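Local coordinates for coenzyme PQQ synthesis protein D (Xanthomonas campestris pv. campestris, PDB 3G2B), which probably binds the precursor peptide PqqA and presents it to the enzyme PqqE during biosynthesis of the cofactor pyrroloquinoline quinone, at residues Ala17-Gln22 / Trp30-Pro35; Pro35-Glu40 / Lys90-Leu95. One frame throughout, in Å; residues are numbered along the deposited sequence.

Interaction 1: residues Ala17-Gln22 / Trp30-Pro35; sequences AGVRLQ and WVLLAP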
loop_
_atom_site.group_PDB
_atom_site.type_symbol
_atom_site.label_atom_id
_atom_site.label_comp_id
_atom_site.label_asym_id
_atom_site.label_seq_id
_atom_site.Cartn_x
_atom_site.Cartn_y
_atom_site.Cartn_z
ATOM N N ALA A 17 9.098 -3.962 8.872
ATOM C CA ALA A 17 8.956 -3.930 10.320
ATOM C C ALA A 17 7.492 -3.872 10.714
ATOM O O ALA A 17 6.708 -3.133 10.124
ATOM C CB ALA A 17 9.688 -2.722 10.886
ATOM N N GLY A 18 7.121 -4.657 11.717
ATOM C CA GLY A 18 5.744 -4.654 12.163
ATOM C C GLY A 18 4.859 -5.622 11.408
ATOM O O GLY A 18 3.779 -5.968 11.885
ATOM N N VAL A 19 5.293 -6.053 10.226
ATOM C CA VAL A 19 4.497 -7.002 9.459
ATOM C C VAL A 19 4.802 -8.373 10.032
ATOM O O VAL A 19 5.918 -8.875 9.911
ATOM C CB VAL A 19 4.858 -6.980 7.962
ATOM C CG1 VAL A 19 4.051 -8.031 7.214
ATOM C CG2 VAL A 19 4.578 -5.603 7.384
ATOM N N ARG A 20 3.814 -8.983 10.672
ATOM C CA ARG A 20 4.051 -10.286 11.264
ATOM C C ARG A 20 3.078 -11.362 10.835
ATOM O O ARG A 20 1.935 -11.091 10.474
ATOM C CB ARG A 20 4.069 -10.166 12.788
ATOM C CG ARG A 20 2.795 -9.630 13.406
ATOM C CD ARG A 20 3.054 -9.199 14.845
ATOM N NE ARG A 20 1.846 -8.750 15.530
ATOM C CZ ARG A 20 0.893 -9.559 15.982
ATOM N NH1 ARG A 20 -0.171 -9.051 16.592
ATOM N NH2 ARG A 20 1.005 -10.872 15.834
ATOM N N LEU A 21 3.562 -12.595 10.861
ATOM C CA LEU A 21 2.759 -13.742 10.486
ATOM C C LEU A 21 1.924 -14.154 11.692
ATOM O O LEU A 21 2.432 -14.207 12.811
ATOM C CB LEU A 21 3.675 -14.895 10.070
ATOM C CG LEU A 21 3.006 -16.183 9.598
ATOM C CD1 LEU A 21 2.201 -15.904 8.340
ATOM C CD2 LEU A 21 4.072 -17.237 9.325
ATOM N N GLN A 22 0.643 -14.429 11.466
ATOM C CA GLN A 22 -0.248 -14.857 12.540
ATOM C C GLN A 22 -1.125 -16.017 12.107
ATOM O O GLN A 22 -1.636 -16.048 10.985
ATOM C CB GLN A 22 -1.163 -13.720 13.017
ATOM C CG GLN A 22 -2.317 -14.228 13.893
ATOM C CD GLN A 22 -3.265 -13.136 14.361
ATOM O OE1 GLN A 22 -3.078 -12.541 15.426
ATOM N NE2 GLN A 22 -4.288 -12.863 13.561
ATOM N N TRP A 30 -3.896 -18.483 7.862
ATOM C CA TRP A 30 -2.709 -17.768 8.289
ATOM C C TRP A 30 -2.777 -16.425 7.587
ATOM O O TRP A 30 -3.274 -16.334 6.472
ATOM C CB TRP A 30 -1.441 -18.520 7.880
ATOM C CG TRP A 30 -1.196 -19.743 8.706
ATOM C CD1 TRP A 30 -1.860 -20.935 8.629
ATOM C CD2 TRP A 30 -0.235 -19.886 9.755
ATOM N NE1 TRP A 30 -1.369 -21.810 9.567
ATOM C CE2 TRP A 30 -0.370 -21.192 10.271
ATOM C CE3 TRP A 30 0.730 -19.035 10.311
ATOM C CZ2 TRP A 30 0.423 -21.671 11.318
ATOM C CZ3 TRP A 30 1.523 -19.513 11.353
ATOM C CH2 TRP A 30 1.363 -20.820 11.844
ATOM N N VAL A 31 -2.289 -15.383 8.246
ATOM C CA VAL A 31 -2.322 -14.053 7.659
ATOM C C VAL A 31 -1.081 -13.262 8.024
ATOM O O VAL A 31 -0.299 -13.657 8.891
ATOM C CB VAL A 31 -3.542 -13.235 8.170
ATOM C CG1 VAL A 31 -4.842 -13.987 7.904
ATOM C CG2 VAL A 31 -3.395 -12.959 9.662
ATOM N N LEU A 32 -0.895 -12.151 7.323
ATOM C CA LEU A 32 0.184 -11.227 7.618
ATOM C C LEU A 32 -0.574 -10.036 8.172
ATOM O O LEU A 32 -1.572 -9.608 7.585
ATOM C CB LEU A 32 0.937 -10.800 6.358
ATOM C CG LEU A 32 1.914 -11.812 5.763
ATOM C CD1 LEU A 32 2.477 -11.264 4.461
ATOM C CD2 LEU A 32 3.039 -12.087 6.749
ATOM N N LEU A 33 -0.127 -9.525 9.310
ATOM C CA LEU A 33 -0.763 -8.367 9.921
ATOM C C LEU A 33 0.142 -7.185 9.630
ATOM O O LEU A 33 1.305 -7.181 10.035
ATOM C CB LEU A 33 -0.885 -8.546 11.437
ATOM C CG LEU A 33 -1.678 -9.745 11.953
ATOM C CD1 LEU A 33 -3.112 -9.664 11.463
ATOM C CD2 LEU A 33 -1.014 -11.024 11.483
ATOM N N ALA A 34 -0.385 -6.204 8.905
ATOM C CA ALA A 34 0.375 -5.004 8.560
ATOM C C ALA A 34 0.054 -3.949 9.612
ATOM O O ALA A 34 -1.105 -3.748 9.964
ATOM C CB ALA A 34 -0.026 -4.509 7.183
ATOM N N PRO A 35 1.081 -3.257 10.126
ATOM C CA PRO A 35 0.887 -2.227 11.145
ATOM C C PRO A 35 0.224 -0.959 10.632
ATOM O O PRO A 35 0.221 -0.686 9.430
ATOM C CB PRO A 35 2.305 -1.961 11.631
ATOM C CG PRO A 35 3.100 -2.123 10.381
ATOM C CD PRO A 35 2.506 -3.377 9.766
#
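An antiparallel beta hairpin made of strands 20-24 and 29-41 joins Ala17-Gln22 to Trp30-Pro35, with Arg20 facing Leu33 and Gln22 facing Val31 as hydrogen-bonded pairs. Arg20 N reaches Leu33 O at 3.2 Å, and the return bond from Leu33 N to Arg20 O is shorter and straighter, 2.8 Å and 167° at the hydrogen. Gln22 and Val31 exchange a second such couple. Beyond the ladder the same Leu33 O receives Val19 CA at 3.2 Å as a CA-H...O contact, so an N-H and a weaker C-H donor share this carbonyl at the start of strand 20-24. Leu21 and Leu32 form the non-hydrogen-bonded pair between the two couples; their side chains share one face, Leu21 CD1 lying 4.2 Å from Leu32 CD2. With CG anti to its backbone N (chi1 -178°), Leu21 also sets CG against the benzo edge of the Trp30 indole, 3.7 Å from CE3 and near the ring plane. At the other end Val19 CG2 lies 3.9 Å from Pro35 CD, the two side chains crossing obliquely, while the carbonyl O of Gly18 comes up to the same CD. His23 stacks its ring on Trp30. The second subunit pairs antiparallel with residues 30-34, so strand 29-41 lies between strand 20-24 and a strand of that neighbour; Leu46 of the second subunit packs on Leu21 and Trp30, and its Leu41 on Leu32.

Interaction 2: residues Pro35-Glu40 / Lys90-Leu95; sequences PERVVE and KRLLRL. With PO4 (phosphate ion), chain B; PO4 (phosphate ion), chain C.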
loop_
_atom_site.group_PDB
_atom_site.type_symbol
_atom_site.label_atom_id
_atom_site.label_comp_id
_atom_site.label_asym_id
_atom_site.label_seq_id
_atom_site.Cartn_x
_atom_site.Cartn_y
_atom_site.Cartn_z
ATOM N N PRO A 35 1.081 -3.257 10.126
ATOM C CA PRO A 35 0.887 -2.227 11.145
ATOM C C PRO A 35 0.224 -0.959 10.632
ATOM O O PRO A 35 0.221 -0.686 9.430
ATOM C CB PRO A 35 2.305 -1.961 11.631
ATOM C CG PRO A 35 3.100 -2.123 10.381
ATOM C CD PRO A 35 2.506 -3.377 9.766
ATOM N N GLU A 36 -0.340 -0.192 11.558
ATOM C CA GLU A 36 -0.973 1.071 11.216
ATOM C C GLU A 36 0.115 1.950 10.613
ATOM O O GLU A 36 1.292 1.802 10.947
ATOM C CB GLU A 36 -1.540 1.735 12.474
ATOM C CG GLU A 36 -2.631 0.931 13.154
ATOM C CD GLU A 36 -3.206 1.638 14.368
ATOM O OE1 GLU A 36 -4.129 1.076 14.998
ATOM O OE2 GLU A 36 -2.738 2.751 14.691
ATOM N N ARG A 37 -0.269 2.860 9.723
ATOM C CA ARG A 37 0.706 3.737 9.091
ATOM C C ARG A 37 0.346 5.200 9.293
ATOM O O ARG A 37 -0.804 5.539 9.581
ATOM C CB ARG A 37 0.803 3.434 7.596
ATOM C CG ARG A 37 1.389 2.065 7.273
ATOM C CD ARG A 37 1.182 1.737 5.802
ATOM N NE ARG A 37 -0.225 1.490 5.499
ATOM C CZ ARG A 37 -0.764 1.634 4.292
ATOM N NH1 ARG A 37 -2.052 1.383 4.102
ATOM N NH2 ARG A 37 -0.017 2.048 3.277
ATOM N N VAL A 38 1.350 6.057 9.147
ATOM C CA VAL A 38 1.177 7.493 9.307
ATOM C C VAL A 38 1.682 8.178 8.045
ATOM O O VAL A 38 2.808 7.932 7.606
ATOM C CB VAL A 38 1.979 8.012 10.526
ATOM C CG1 VAL A 38 1.801 9.514 10.673
ATOM C CG2 VAL A 38 1.519 7.300 11.786
ATOM N N VAL A 39 0.840 9.018 7.453
ATOM C CA VAL A 39 1.206 9.741 6.245
ATOM C C VAL A 39 1.037 11.235 6.511
ATOM O O VAL A 39 -0.063 11.699 6.800
ATOM C CB VAL A 39 0.315 9.316 5.052
ATOM C CG1 VAL A 39 0.680 10.112 3.817
ATOM C CG2 VAL A 39 0.480 7.818 4.788
ATOM N N GLU A 40 2.134 11.981 6.421
ATOM C CA GLU A 40 2.101 13.419 6.672
ATOM C C GLU A 40 1.411 14.206 5.559
ATOM O O GLU A 40 1.622 13.941 4.375
ATOM C CB GLU A 40 3.526 13.945 6.864
ATOM C CG GLU A 40 3.605 15.446 7.121
ATOM C CD GLU A 40 5.027 15.927 7.362
ATOM O OE1 GLU A 40 5.213 17.139 7.604
ATOM O OE2 GLU A 40 5.958 15.095 7.308
ATOM N N LYS A 90 -0.230 4.590 -1.753
ATOM C CA LYS A 90 -0.184 4.108 -0.379
ATOM C C LYS A 90 -1.424 3.318 0.034
ATOM O O LYS A 90 -1.582 2.974 1.205
ATOM C CB LYS A 90 0.055 5.279 0.579
ATOM C CG LYS A 90 1.452 5.888 0.447
ATOM C CD LYS A 90 1.687 6.991 1.462
ATOM C CE LYS A 90 3.067 7.626 1.309
ATOM N NZ LYS A 90 4.189 6.652 1.465
ATOM N N ARG A 91 -2.293 3.032 -0.937
ATOM C CA ARG A 91 -3.512 2.249 -0.712
ATOM C C ARG A 91 -4.454 2.910 0.292
ATOM O O ARG A 91 -5.078 2.228 1.110
ATOM C CB ARG A 91 -3.147 0.856 -0.184
ATOM C CG ARG A 91 -1.816 0.305 -0.681
ATOM C CD ARG A 91 -1.942 -0.397 -2.009
ATOM N NE ARG A 91 -2.777 -1.591 -1.909
ATOM C CZ ARG A 91 -2.986 -2.435 -2.913
ATOM N NH1 ARG A 91 -3.762 -3.495 -2.742
ATOM N NH2 ARG A 91 -2.411 -2.220 -4.088
ATOM N N LEU A 92 -4.576 4.229 0.230
ATOM C CA LEU A 92 -5.427 4.930 1.180
ATOM C C LEU A 92 -6.756 5.401 0.603
ATOM O O LEU A 92 -7.605 5.891 1.343
ATOM C CB LEU A 92 -4.679 6.142 1.745
ATOM C CG LEU A 92 -3.316 5.891 2.394
ATOM C CD1 LEU A 92 -2.710 7.217 2.820
ATOM C CD2 LEU A 92 -3.478 4.965 3.582
ATOM N N LEU A 93 -6.951 5.224 -0.701
ATOM C CA LEU A 93 -8.168 5.714 -1.340
ATOM C C LEU A 93 -9.068 4.697 -2.018
ATOM O O LEU A 93 -8.631 3.618 -2.421
ATOM C CB LEU A 93 -7.803 6.761 -2.394
ATOM C CG LEU A 93 -6.799 7.851 -2.023
ATOM C CD1 LEU A 93 -6.497 8.694 -3.264
ATOM C CD2 LEU A 93 -7.349 8.703 -0.902
ATOM N N ARG A 94 -10.338 5.079 -2.138
ATOM C CA ARG A 94 -11.350 4.295 -2.832
ATOM C C ARG A 94 -11.693 5.162 -4.047
ATOM O O ARG A 94 -12.036 6.336 -3.898
ATOM C CB ARG A 94 -12.594 4.098 -1.958
ATOM C CG ARG A 94 -13.772 3.465 -2.699
ATOM C CD ARG A 94 -14.928 3.150 -1.753
ATOM N NE ARG A 94 -15.528 4.351 -1.177
ATOM C CZ ARG A 94 -16.250 5.230 -1.864
ATOM N NH1 ARG A 94 -16.466 5.045 -3.160
ATOM N NH2 ARG A 94 -16.754 6.296 -1.258
ATOM N N LEU A 95 -11.583 4.603 -5.248
ATOM C CA LEU A 95 -11.872 5.372 -6.454
ATOM C C LEU A 95 -13.206 4.998 -7.083
ATOM O O LEU A 95 -13.851 4.051 -6.585
ATOM C CB LEU A 95 -10.748 5.179 -7.473
ATOM C CG LEU A 95 -9.337 5.508 -6.975
ATOM C CD1 LEU A 95 -8.320 5.070 -8.013
ATOM C CD2 LEU A 95 -9.219 7.001 -6.690
ATOM O OXT LEU A 95 -13.593 5.659 -8.071
HETATM P P PO4 B . 3.876 3.399 3.360
HETATM O O1 PO4 B . 3.018 2.236 2.729
HETATM O O2 PO4 B . 4.744 4.085 2.236
HETATM O O3 PO4 B . 2.912 4.461 4.016
HETATM O O4 PO4 B . 4.829 2.813 4.469
HETATM P P PO4 C . -4.862 -3.623 1.050
HETATM O O1 PO4 C . -3.843 -2.422 0.959
HETATM O O2 PO4 C . -5.155 -4.178 -0.397
HETATM O O3 PO4 C . -4.246 -4.763 1.947
HETATM O O4 PO4 C . -6.209 -3.126 1.699
HETATM O O HOH W 1 -4.596 0.121 2.483
#
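Arg37 reaches across to Lys90 with its guanidinium, and NH2 donates to the backbone O of Lys90 at 2.8 Å, the oxygen lying 16° out of the guanidinium plane. NH1 adds a weak, bent bond to the same oxygen. NH2 also donates to O1 of one phosphate ion (chain B) at 3.1 Å, this time at the edge and in plane, so one nitrogen ties the carbonyl to the anion. The Lys90 chain turns at its end (chi4 -59°), and NZ bonds O2 of that phosphate at 2.7 Å. Beside this polar group Val39 CG2 lies 3.6 Å from Lys90 CD and meets Leu92 CD1 tip to tip at 3.8 Å. A water donates to Arg91 O, with 2.6 Å between the oxygens, and to O1 of the second phosphate (chain C), while accepting a weak bond from Arg37 NH1. Arg91 holds that second ion through NE to O1 and NH1 to O2, the latter 2.8 Å long and nearly straight at 170°. Arg91, with positive phi, is the C' residue of a Schellman motif that ends helix 73-89, and Leu87 of this helix packs on Val39 and Leu92. Strand residues 37-40 pair antiparallel with the second subunit, whose Arg37 NH1 comes close to Arg37 NE. Cationic side chains thus gather here from both subunits, and the phosphates, probably from the crystallisation liquor, would offset their mutual repulsion; the helix-end carbonyl of Lys90 would likewise favour the charged guanidinium.

Overall arrangement
Strand 29-41 carries both contacts in series: interaction 1 uses its first part, interaction 2 its later part, and Pro35 belongs to both ranges. Their centres lie about 16 Å apart. Interaction 1 is a local hairpin about 20 Å from the centre of the chain, whereas interaction 2, about 5 Å from it, brings residues from beyond the helices back to the strand. The second subunit links the two: its copy of Ala34 packs on Leu92, as its copy of Leu92 does on Ala34, so the hairpin strand of each chain meets the C-terminal segment of the other at Leu92. Both phosphate ions belong to interaction 2, where Arg16 of this chain and Arg16 of the second subunit also hydrogen-bond phosphate.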